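Local coordinates for magnesium and cobalt efflux protein CorC (Neisseria meningitidis serogroup B, PDB 3OI8) that probably takes part in magnesium and cobalt ion transport, and binds adenosine in its paired CBS domains, which with an N-terminal helical region make up this piece of the protein, at residues Asn51-Glu55 against His71-Ile77; Asp80-Val84 against Gly143-Gly147. All coordinates share one frame. Numbering follows the deposited sequence.

Interaction 1 (Asn51-Glu55 against His71-Ile77); sequences NVLKE and HSRFPVI. With ADN (adenosine), chain C.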
loop_
_atom_site.group_PDB
_atom_site.type_symbol
_atom_site.label_atom_id
_atom_site.label_comp_id
_atom_site.label_asym_id
_atom_site.label_seq_id
_atom_site.Cartn_x
_atom_site.Cartn_y
_atom_site.Cartn_z
ATOM N N ASN A 51 7.696 7.913 -14.744
ATOM C CA ASN A 51 8.932 8.558 -14.320
ATOM C C ASN A 51 9.990 7.485 -14.107
ATOM O O ASN A 51 9.831 6.635 -13.227
ATOM C CB ASN A 51 8.726 9.354 -13.022
ATOM C CG ASN A 51 7.855 10.584 -13.217
ATOM O OD1 ASN A 51 6.935 10.829 -12.439
ATOM N ND2 ASN A 51 8.143 11.363 -14.259
ATOM N N VAL A 52 11.054 7.513 -14.915
ATOM C CA VAL A 52 12.091 6.478 -14.850
ATOM C C VAL A 52 13.476 7.046 -14.510
ATOM O O VAL A 52 13.707 8.255 -14.602
ATOM C CB VAL A 52 12.194 5.714 -16.187
ATOM C CG1 VAL A 52 10.855 5.057 -16.540
ATOM C CG2 VAL A 52 12.639 6.664 -17.310
ATOM N N LEU A 53 14.405 6.165 -14.141
ATOM C CA LEU A 53 15.795 6.572 -13.904
ATOM C C LEU A 53 16.703 5.921 -14.937
ATOM O O LEU A 53 16.481 4.763 -15.305
ATOM C CB LEU A 53 16.239 6.127 -12.507
ATOM C CG LEU A 53 15.374 6.653 -11.350
ATOM C CD1 LEU A 53 15.810 6.010 -10.043
ATOM C CD2 LEU A 53 15.466 8.169 -11.267
ATOM N N LYS A 54 17.725 6.648 -15.394
ATOM C CA LYS A 54 18.675 6.111 -16.365
ATOM C C LYS A 54 19.741 5.302 -15.645
ATOM O O LYS A 54 20.227 5.691 -14.589
ATOM C CB LYS A 54 19.376 7.215 -17.171
ATOM C CG LYS A 54 18.496 8.325 -17.720
ATOM C CD LYS A 54 17.259 7.812 -18.420
ATOM C CE LYS A 54 16.382 8.991 -18.851
ATOM N NZ LYS A 54 14.935 8.651 -19.018
ATOM N N GLU A 55 20.079 4.166 -16.233
ATOM C CA GLU A 55 21.086 3.235 -15.737
ATOM C C GLU A 55 22.314 3.932 -15.141
ATOM O O GLU A 55 22.746 3.615 -14.029
ATOM C CB GLU A 55 21.523 2.355 -16.930
ATOM C CG GLU A 55 22.271 1.079 -16.592
ATOM C CD GLU A 55 22.536 0.205 -17.827
ATOM O OE1 GLU A 55 22.335 0.679 -18.973
ATOM O OE2 GLU A 55 22.943 -0.967 -17.648
ATOM N N HIS A 71 7.887 9.959 -5.792
ATOM C CA HIS A 71 7.463 8.554 -5.866
ATOM C C HIS A 71 8.341 7.706 -4.963
ATOM O O HIS A 71 9.452 8.110 -4.589
ATOM C CB HIS A 71 7.544 7.985 -7.295
ATOM C CG HIS A 71 6.772 8.760 -8.315
ATOM N ND1 HIS A 71 5.429 9.040 -8.183
ATOM C CD2 HIS A 71 7.151 9.287 -9.506
ATOM C CE1 HIS A 71 5.020 9.725 -9.238
ATOM N NE2 HIS A 71 6.047 9.888 -10.053
ATOM N N SER A 72 7.866 6.507 -4.645
ATOM C CA SER A 72 8.640 5.584 -3.820
ATOM C C SER A 72 9.450 4.580 -4.629
ATOM O O SER A 72 10.501 4.120 -4.172
ATOM C CB SER A 72 7.718 4.835 -2.846
ATOM O OG SER A 72 7.127 5.736 -1.923
ATOM N N ARG A 73 8.950 4.225 -5.816
ATOM C CA ARG A 73 9.608 3.225 -6.677
ATOM C C ARG A 73 9.712 3.733 -8.109
ATOM O O ARG A 73 8.815 4.428 -8.574
ATOM C CB ARG A 73 8.827 1.911 -6.642
ATOM C CG ARG A 73 9.186 1.049 -5.444
ATOM C CD ARG A 73 8.029 0.241 -4.962
ATOM N NE ARG A 73 6.956 1.108 -4.497
ATOM C CZ ARG A 73 6.611 1.263 -3.224
ATOM N NH1 ARG A 73 5.620 2.082 -2.911
ATOM N NH2 ARG A 73 7.248 0.597 -2.269
ATOM N N PHE A 74 10.810 3.380 -8.786
ATOM C CA PHE A 74 11.112 3.866 -10.139
ATOM C C PHE A 74 11.691 2.752 -11.013
ATOM O O PHE A 74 12.668 2.103 -10.622
ATOM C CB PHE A 74 12.162 4.981 -10.061
ATOM C CG PHE A 74 11.745 6.157 -9.220
ATOM C CD1 PHE A 74 11.283 7.319 -9.814
ATOM C CD2 PHE A 74 11.820 6.099 -7.844
ATOM C CE1 PHE A 74 10.898 8.412 -9.048
ATOM C CE2 PHE A 74 11.427 7.181 -7.069
ATOM C CZ PHE A 74 10.962 8.337 -7.669
ATOM N N PRO A 75 11.107 2.535 -12.201
ATOM C CA PRO A 75 11.754 1.655 -13.185
ATOM C C PRO A 75 13.111 2.242 -13.542
ATOM O O PRO A 75 13.233 3.456 -13.656
ATOM C CB PRO A 75 10.853 1.777 -14.425
ATOM C CG PRO A 75 9.535 2.301 -13.905
ATOM C CD PRO A 75 9.871 3.158 -12.720
ATOM N N VAL A 76 14.111 1.401 -13.737
ATOM C CA VAL A 76 15.413 1.880 -14.186
ATOM C C VAL A 76 15.608 1.362 -15.609
ATOM O O VAL A 76 15.396 0.177 -15.857
ATOM C CB VAL A 76 16.541 1.384 -13.276
ATOM C CG1 VAL A 76 17.919 1.727 -13.883
ATOM C CG2 VAL A 76 16.413 2.017 -11.868
ATOM N N ILE A 77 16.002 2.245 -16.528
ATOM C CA ILE A 77 16.050 1.887 -17.943
ATOM C C ILE A 77 17.461 1.926 -18.522
ATOM O O ILE A 77 18.366 2.601 -18.002
ATOM C CB ILE A 77 15.166 2.797 -18.808
ATOM C CG1 ILE A 77 15.642 4.254 -18.709
ATOM C CG2 ILE A 77 13.708 2.642 -18.430
ATOM C CD1 ILE A 77 15.163 5.156 -19.820
HETATM O "O5'" ADN C . 3.337 8.489 -6.393
HETATM C "C5'" ADN C . 2.044 9.029 -6.303
HETATM C "C4'" ADN C . 1.174 8.537 -7.500
HETATM O "O4'" ADN C . 1.913 8.677 -8.750
HETATM C "C3'" ADN C . 0.796 7.049 -7.340
HETATM O "O3'" ADN C . -0.531 6.942 -6.902
HETATM C "C2'" ADN C . 0.946 6.459 -8.721
HETATM O "O2'" ADN C . -0.282 6.512 -9.411
HETATM C "C1'" ADN C . 1.928 7.385 -9.438
HETATM N N9 ADN C . 3.284 6.838 -9.451
HETATM C C8 ADN C . 4.019 6.156 -8.306
HETATM N N7 ADN C . 5.402 5.818 -8.796
HETATM C C5 ADN C . 5.519 6.305 -10.251
HETATM C C6 ADN C . 6.689 6.253 -11.279
HETATM N N6 ADN C . 7.979 5.688 -10.880
HETATM N N1 ADN C . 6.504 6.807 -12.615
HETATM C C2 ADN C . 5.179 7.441 -13.015
HETATM N N3 ADN C . 4.031 7.496 -12.005
HETATM C C4 ADN C . 4.218 6.932 -10.645
#

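Interaction 2 (Asp80-Val84 against Gly143-Gly147); sequences DKDEV and GGTSG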
loop_
_atom_site.group_PDB
_atom_site.type_symbol
_atom_site.label_atom_id
_atom_site.label_comp_id
_atom_site.label_asym_id
_atom_site.label_seq_id
_atom_site.Cartn_x
_atom_site.Cartn_y
_atom_site.Cartn_z
ATOM N N ASP A 80 16.204 2.936 -23.553
ATOM C CA ASP A 80 14.923 3.627 -23.572
ATOM C C ASP A 80 13.928 2.820 -22.737
ATOM O O ASP A 80 14.291 1.824 -22.092
ATOM C CB ASP A 80 14.406 3.830 -25.010
ATOM C CG ASP A 80 14.228 2.526 -25.761
ATOM O OD1 ASP A 80 14.040 1.475 -25.110
ATOM O OD2 ASP A 80 14.268 2.549 -27.013
ATOM N N LYS A 81 12.674 3.238 -22.751
ATOM C CA LYS A 81 11.706 2.648 -21.830
ATOM C C LYS A 81 11.316 1.223 -22.206
ATOM O O LYS A 81 10.650 0.532 -21.432
ATOM C CB LYS A 81 10.480 3.543 -21.691
ATOM C CG LYS A 81 10.795 4.875 -21.053
ATOM C CD LYS A 81 9.557 5.740 -20.919
ATOM C CE LYS A 81 9.889 7.019 -20.169
ATOM N NZ LYS A 81 8.729 7.940 -20.207
ATOM N N ASP A 82 11.731 0.781 -23.392
ATOM C CA ASP A 82 11.520 -0.613 -23.786
ATOM C C ASP A 82 12.630 -1.534 -23.264
ATOM O O ASP A 82 12.620 -2.748 -23.496
ATOM C CB ASP A 82 11.349 -0.714 -25.311
ATOM C CG ASP A 82 10.008 -0.159 -25.760
ATOM O OD1 ASP A 82 9.014 -0.399 -25.033
ATOM O OD2 ASP A 82 9.943 0.539 -26.793
ATOM N N GLU A 83 13.588 -0.951 -22.552
ATOM C CA GLU A 83 14.612 -1.753 -21.898
ATOM C C GLU A 83 14.618 -1.474 -20.391
ATOM O O GLU A 83 15.433 -0.691 -19.914
ATOM C CB GLU A 83 16.006 -1.486 -22.519
ATOM C CG GLU A 83 17.064 -2.419 -21.944
ATOM C CD GLU A 83 18.471 -2.217 -22.504
ATOM O OE1 GLU A 83 18.757 -1.161 -23.113
ATOM O OE2 GLU A 83 19.298 -3.135 -22.314
ATOM N N VAL A 84 13.690 -2.084 -19.652
ATOM C CA VAL A 84 13.620 -1.867 -18.206
ATOM C C VAL A 84 14.553 -2.869 -17.545
ATOM O O VAL A 84 14.444 -4.069 -17.779
ATOM C CB VAL A 84 12.176 -2.024 -17.635
ATOM C CG1 VAL A 84 12.190 -1.891 -16.083
ATOM C CG2 VAL A 84 11.229 -1.006 -18.234
ATOM N N GLY A 143 6.100 -7.593 -26.509
ATOM C CA GLY A 143 7.297 -7.544 -25.678
ATOM C C GLY A 143 7.735 -6.143 -25.267
ATOM O O GLY A 143 8.609 -5.983 -24.421
ATOM N N GLY A 144 7.129 -5.121 -25.865
ATOM C CA GLY A 144 7.456 -3.749 -25.520
ATOM C C GLY A 144 6.784 -3.322 -24.225
ATOM O O GLY A 144 5.840 -3.961 -23.766
ATOM N N THR A 145 7.274 -2.234 -23.640
ATOM C CA THR A 145 6.713 -1.678 -22.413
ATOM C C THR A 145 5.435 -0.900 -22.714
ATOM O O THR A 145 5.446 -0.000 -23.555
ATOM C CB THR A 145 7.736 -0.711 -21.769
ATOM O OG1 THR A 145 8.888 -1.448 -21.363
ATOM C CG2 THR A 145 7.150 -0.002 -20.586
ATOM N N SER A 146 4.336 -1.252 -22.045
ATOM C CA SER A 146 3.066 -0.535 -22.198
ATOM C C SER A 146 2.908 0.501 -21.098
ATOM O O SER A 146 2.253 1.517 -21.279
ATOM C CB SER A 146 1.871 -1.496 -22.127
ATOM O OG SER A 146 1.968 -2.508 -23.103
ATOM N N GLY A 147 3.487 0.221 -19.938
ATOM C CA GLY A 147 3.434 1.155 -18.831
ATOM C C GLY A 147 3.818 0.451 -17.545
ATOM O O GLY A 147 4.556 -0.533 -17.562
#

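Interaction 1 (Asn51-Glu55 against His71-Ile77)
Start with the backbone ladder: strand 53-54 runs parallel to strand 73-77, and three main-chain hydrogen bonds join the two segments. L53 N donates to P75 O at 3.0 Å, I77 N returns the bond to L53 O at 2.8 Å, and E55 N reaches I77 O at 2.9 Å. K54 N is hydrogen-bonded to a glycerol, probably from the crystallisation liquor. L53 and V76 send their side chains to one face, where L53 CD1 also packs on F74 CB at 3.8 Å. K54 and I77 point to the other face, and I77 CD1 bends back to V52 CG2 at 3.9 Å.

Toward N51 the strands separate and adenosine takes over the pairing. N51 N donates to ADN N1 (2.7 Å), while ADN N6 donates both to N51 O (3.1 Å) and to R73 O (2.8 Å). H71 links base pocket and sugar: its NE2 donates to N51 OD1 at 2.7 Å, its ND1 is hydrogen-bonded to ADN O5' at 2.8 Å, and one ring face lies against adenine C4. N51 ND2 makes a weak hydrogen bond to Y65 OH, and D153 OD1 is also hydrogen-bonded to the adenosine.

This is the beta-alpha-beta unit of a CBS domain, connected by helix 59-69. The pattern, an N1 acceptor and N6 donor met by main-chain groups, is consistent with adenine recognition, as in other CBS pairs that bind adenosyl ligands.

Interaction 2 (Asp80-Val84 against Gly143-Gly147)
T145 has the largest share of the buried surface, D82 the next. The CA-to-CB bond of T145 points at the turn, and its OG1 donates to K81 O at 2.7 Å. K81, third by covered area, thus contributes its carbonyl to the contact. One residue further along the turn, D82 OD1 accepts from T145 N at 2.9 Å, so the threonine is held by both hydroxyl and amide, and the carboxylate atom also lies 3.5 Å from T145 CB. V84 CG2 makes a van der Waals contact with T145 OG1 at 3.9 Å.

What presents these acceptors is a type I beta turn from D80 to E83, closed by E83 N to D80 O at 2.9 Å. D80 also forms an Asx turn, its OD1 accepting from D82 N at 3.0 Å. On the partner side G144 CA lies 3.7 Å from D82 OD1.

The turn joins strands 73-77 and 84-89 of the first CBS motif, and T145 opens strand 145-150 of the second, so the bonds tie the two motifs together at the surface. K81 NZ reaches back to R47 O, V84 packs on I137 of strand 135-139, and just beyond T145 a classic beta bulge sets S146 and G147 both opposite V138 of that strand.

In the fold
Interaction 1 is mostly buried and lies within one CBS motif, pairing two strands of the three-stranded sheet; interaction 2 is a small surface contact that crosses between motifs, from a turn to a strand of the four-stranded sheet. Strand 73-77 runs out toward that turn, so the two follow in series along the chain, and their centres are about 12 Å apart. They touch directly: I77 CB meets E83 O at 3.7 Å, and V52 CG2 meets K81 CE at 4.0 Å. Inside, regular main-chain bonding and apolar packing dominate, giving way to ligand recognition; outside, each hydrogen bond pairs a side-chain oxygen (T145 or D82) with a main-chain group, and no apolar cluster forms between the segments.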